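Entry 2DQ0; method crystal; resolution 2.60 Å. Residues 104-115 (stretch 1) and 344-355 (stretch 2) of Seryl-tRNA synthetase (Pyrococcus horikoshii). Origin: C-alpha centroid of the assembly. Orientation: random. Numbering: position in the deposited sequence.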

# COMPACT_ATOMS: atom_id res chain seq x y z
N TRP A 104 27.00 10.57 3.93
CA TRP A 104 25.63 10.16 3.63
C TRP A 104 24.65 11.23 4.00
O TRP A 104 23.49 11.21 3.57
CB TRP A 104 25.24 8.90 4.40
CG TRP A 104 25.76 7.64 3.82
CD1 TRP A 104 27.07 7.22 3.78
CD2 TRP A 104 25.00 6.62 3.16
NE1 TRP A 104 27.15 6.01 3.15
CE2 TRP A 104 25.90 5.62 2.76
CE3 TRP A 104 23.63 6.47 2.88
CZ2 TRP A 104 25.48 4.46 2.08
CZ3 TRP A 104 23.21 5.32 2.21
CH2 TRP A 104 24.14 4.33 1.82
N ARG A 105 25.11 12.17 4.80
CA ARG A 105 24.24 13.21 5.26
C ARG A 105 24.52 14.56 4.62
O ARG A 105 24.17 15.61 5.17
CB ARG A 105 24.30 13.26 6.80
CG ARG A 105 23.15 12.46 7.45
CD ARG A 105 23.47 11.88 8.82
NE ARG A 105 24.28 10.70 8.64
CZ ARG A 105 23.99 9.51 9.15
NH1 ARG A 105 22.91 9.36 9.89
NH2 ARG A 105 24.80 8.48 8.91
N LEU A 106 25.13 14.53 3.44
CA LEU A 106 25.42 15.75 2.69
C LEU A 106 24.63 15.72 1.38
O LEU A 106 24.57 14.70 0.71
CB LEU A 106 26.92 15.89 2.45
CG LEU A 106 27.75 16.30 3.68
CD1 LEU A 106 29.24 16.22 3.36
CD2 LEU A 106 27.38 17.71 4.13
N PRO A 107 24.00 16.83 1.02
CA PRO A 107 23.22 16.85 -0.22
C PRO A 107 24.06 16.88 -1.47
O PRO A 107 25.21 17.31 -1.45
CB PRO A 107 22.38 18.13 -0.09
CG PRO A 107 23.30 19.04 0.61
CD PRO A 107 23.92 18.13 1.70
N ASN A 108 23.46 16.43 -2.57
CA ASN A 108 24.14 16.40 -3.85
C ASN A 108 24.55 17.82 -4.22
O ASN A 108 23.88 18.78 -3.86
CB ASN A 108 23.22 15.84 -4.94
CG ASN A 108 24.00 15.25 -6.11
OD1 ASN A 108 23.43 14.67 -7.03
ND2 ASN A 108 25.32 15.40 -6.06
N ILE A 109 25.68 17.93 -4.91
CA ILE A 109 26.17 19.22 -5.34
C ILE A 109 25.25 19.65 -6.47
O ILE A 109 24.95 18.86 -7.37
CB ILE A 109 27.61 19.11 -5.87
CG1 ILE A 109 28.52 18.54 -4.79
CG2 ILE A 109 28.12 20.49 -6.30
CD1 ILE A 109 28.56 19.37 -3.54
N THR A 110 24.80 20.90 -6.42
CA THR A 110 23.90 21.43 -7.43
C THR A 110 24.64 21.72 -8.72
O THR A 110 25.84 22.01 -8.72
CB THR A 110 23.24 22.76 -6.98
OG1 THR A 110 24.22 23.81 -6.99
CG2 THR A 110 22.64 22.63 -5.58
N HIS A 111 23.89 21.66 -9.82
CA HIS A 111 24.42 21.94 -11.13
C HIS A 111 24.53 23.46 -11.30
O HIS A 111 23.79 24.24 -10.67
CB HIS A 111 23.50 21.36 -12.20
CG HIS A 111 24.02 21.51 -13.59
ND1 HIS A 111 23.99 22.71 -14.28
CD2 HIS A 111 24.61 20.62 -14.42
CE1 HIS A 111 24.52 22.54 -15.47
NE2 HIS A 111 24.91 21.28 -15.59
N PRO A 112 25.47 23.91 -12.15
CA PRO A 112 25.64 25.35 -12.37
C PRO A 112 24.38 26.04 -12.87
O PRO A 112 24.17 27.22 -12.61
CB PRO A 112 26.77 25.39 -13.38
CG PRO A 112 27.61 24.23 -12.94
CD PRO A 112 26.58 23.16 -12.75
N SER A 113 23.52 25.29 -13.57
CA SER A 113 22.30 25.87 -14.12
C SER A 113 21.18 26.12 -13.12
O SER A 113 20.20 26.81 -13.45
CB SER A 113 21.77 25.00 -15.27
OG SER A 113 21.44 23.69 -14.86
N VAL A 114 21.28 25.58 -11.91
CA VAL A 114 20.21 25.82 -10.96
C VAL A 114 20.41 27.17 -10.34
O VAL A 114 21.48 27.47 -9.80
CB VAL A 114 20.08 24.70 -9.84
CG1 VAL A 114 21.17 23.68 -9.97
CG2 VAL A 114 20.06 25.31 -8.43
N PRO A 115 19.37 28.02 -10.43
CA PRO A 115 19.34 29.38 -9.90
C PRO A 115 19.45 29.39 -8.39
O PRO A 115 19.01 28.46 -7.74
CB PRO A 115 17.99 29.90 -10.37
CG PRO A 115 17.14 28.65 -10.41
CD PRO A 115 18.08 27.66 -11.05
N CYS A 344 15.14 26.35 -7.42
CA CYS A 344 16.33 26.97 -6.88
C CYS A 344 17.04 26.16 -5.81
O CYS A 344 16.51 25.17 -5.29
CB CYS A 344 16.02 28.40 -6.38
SG CYS A 344 15.00 28.60 -4.87
N THR A 345 18.27 26.59 -5.50
CA THR A 345 19.11 25.91 -4.53
C THR A 345 18.46 25.65 -3.19
O THR A 345 18.61 24.54 -2.63
CB THR A 345 20.43 26.70 -4.30
OG1 THR A 345 20.13 28.08 -4.06
CG2 THR A 345 21.36 26.59 -5.52
N GLY A 346 17.74 26.64 -2.67
CA GLY A 346 17.09 26.51 -1.38
C GLY A 346 15.83 25.65 -1.33
O GLY A 346 15.44 25.16 -0.27
N ASP A 347 15.20 25.43 -2.47
CA ASP A 347 13.98 24.62 -2.49
C ASP A 347 14.26 23.33 -3.23
O ASP A 347 13.33 22.60 -3.58
CB ASP A 347 12.88 25.41 -3.21
CG ASP A 347 11.51 24.81 -3.04
OD1 ASP A 347 11.18 24.39 -1.90
OD2 ASP A 347 10.75 24.76 -4.04
N LEU A 348 15.54 23.02 -3.43
CA LEU A 348 15.90 21.84 -4.20
C LEU A 348 15.85 20.45 -3.56
O LEU A 348 15.42 19.49 -4.22
CB LEU A 348 17.27 22.05 -4.85
CG LEU A 348 17.68 20.94 -5.84
CD1 LEU A 348 16.54 20.68 -6.83
CD2 LEU A 348 18.98 21.32 -6.57
N GLY A 349 16.27 20.31 -2.31
CA GLY A 349 16.22 18.96 -1.76
C GLY A 349 17.54 18.23 -1.96
O GLY A 349 18.26 18.48 -2.92
N TYR A 350 17.83 17.31 -1.04
CA TYR A 350 19.08 16.56 -1.04
C TYR A 350 19.48 15.68 -2.21
O TYR A 350 20.64 15.64 -2.60
CB TYR A 350 19.14 15.71 0.24
CG TYR A 350 19.63 16.46 1.45
CD1 TYR A 350 19.13 17.72 1.75
CD2 TYR A 350 20.61 15.91 2.29
CE1 TYR A 350 19.60 18.44 2.84
CE2 TYR A 350 21.09 16.61 3.39
CZ TYR A 350 20.58 17.89 3.66
OH TYR A 350 21.03 18.64 4.73
N VAL A 351 18.53 14.96 -2.79
CA VAL A 351 18.88 14.04 -3.84
C VAL A 351 19.24 14.61 -5.20
O VAL A 351 20.17 14.13 -5.85
CB VAL A 351 17.75 13.01 -4.04
CG1 VAL A 351 18.24 11.87 -4.92
CG2 VAL A 351 17.29 12.49 -2.68
N ALA A 352 18.52 15.64 -5.64
CA ALA A 352 18.78 16.18 -6.96
C ALA A 352 19.92 17.16 -7.12
O ALA A 352 20.29 17.88 -6.19
CB ALA A 352 17.50 16.79 -7.51
N ALA A 353 20.47 17.17 -8.33
CA ALA A 353 21.52 18.11 -8.69
C ALA A 353 20.79 19.29 -9.35
O ALA A 353 21.20 20.43 -9.23
CB ALA A 353 22.49 17.48 -9.68
N LYS A 354 19.71 18.97 -10.06
CA LYS A 354 18.88 19.96 -10.74
C LYS A 354 17.47 19.38 -10.84
O LYS A 354 17.30 18.17 -11.03
CB LYS A 354 19.42 20.27 -12.14
CG LYS A 354 18.60 21.28 -12.90
CD LYS A 354 19.19 21.60 -14.26
CE LYS A 354 18.48 22.75 -14.93
NZ LYS A 354 19.15 23.09 -16.22
N LYS A 355 16.46 20.24 -10.72
CA LYS A 355 15.09 19.77 -10.76
C LYS A 355 14.11 20.69 -11.49
O LYS A 355 14.15 21.91 -11.33
CB LYS A 355 14.60 19.52 -9.33
CG LYS A 355 13.14 19.11 -9.21
CD LYS A 355 12.91 18.19 -8.01
CE LYS A 355 13.19 18.84 -6.67
NZ LYS A 355 13.41 17.80 -5.61

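Residues 104-115 form no regular helix or strand, and the segment they meet, 344-355, is mostly loop or turn before it enters a strand at its end. The backbones are joined by single hydrogen bonds placed at intervals rather than by a continuous ladder, and side-chain packing fills in between. The CA atoms of P107 and Y350 lie 4.2 Å apart and those of T110 and A353 4.3 Å apart, so over this part both chains advance in the same sense. The correspondence then breaks: P115 has C344 as its neighbour, with 4.9 Å between their CA atoms: the second stretch starts beside the end of the first, runs back to Y350 near P107, and turns there to run alongside it. Together the two bury 717 Å² of surface.

W104 stays out of reach, and contact begins at R105. Its CA-to-CB bond points away, but its carbonyl O lies 3.7 Å from CE2 of Y350, near the plane of the ring and at its edge, where the polarized C-H bonds of an aromatic suit an oxygen. P107 takes the face of the same ring. Its CB sits 3.6 Å from the centroid of the Y350 ring and only 13° off the ring normal, the geometry of a CH-pi contact, in which a slightly positive aliphatic hydrogen meets the pi cloud. Y350, with chi1 at -83° (m), contributes more covered area than any other residue of the two stretches.

The next residue ties the backbones directly. N108 N donates to Y350 O at 2.9 Å with an N-H...O angle of 172°, nearly linear, so Y350 is held through its main chain as well as its ring. The CA-to-CB bond of I109 points away, yet its carbonyl O approaches CB of A353 to 3.6 Å.

At T110 the methyl CG2 packs 4.0 Å from CD2 of L348 and 4.2 Å from CG2 of T345, an apolar patch, while OG1 is satisfied elsewhere in the structure. A353 O serves two consecutive residues: T110 CA approaches it at 3.4 Å as a CA-H...O contact, and H111 N donates to it at 3.0 Å, with an angle of 163°.

H111 opens a type I turn that runs to V114. The side chain helps to hold it, since S113 N donates to H111 ND1 at 2.7 Å and 169°. P112, within the turn, makes no contact with the other stretch. S113 is met from the other side of the contact: K354 NZ donates to S113 OG at 2.7 Å. The lysine spans the gap with all four chi angles in t, a fully extended chain.

V114 points toward the second stretch and presents CG2 to CG2 of T345 at 3.4 Å, a tight methyl contact. P115 closes the interface through its carbonyl. T345 N donates to P115 O at 3.0 Å, and the 149° angle shows a more bent bond than the two earlier backbone ones. C344 CA adds a CA-H...O contact to P115 O at 3.2 Å, while CG of P115 packs 4.2 Å from CB of C344.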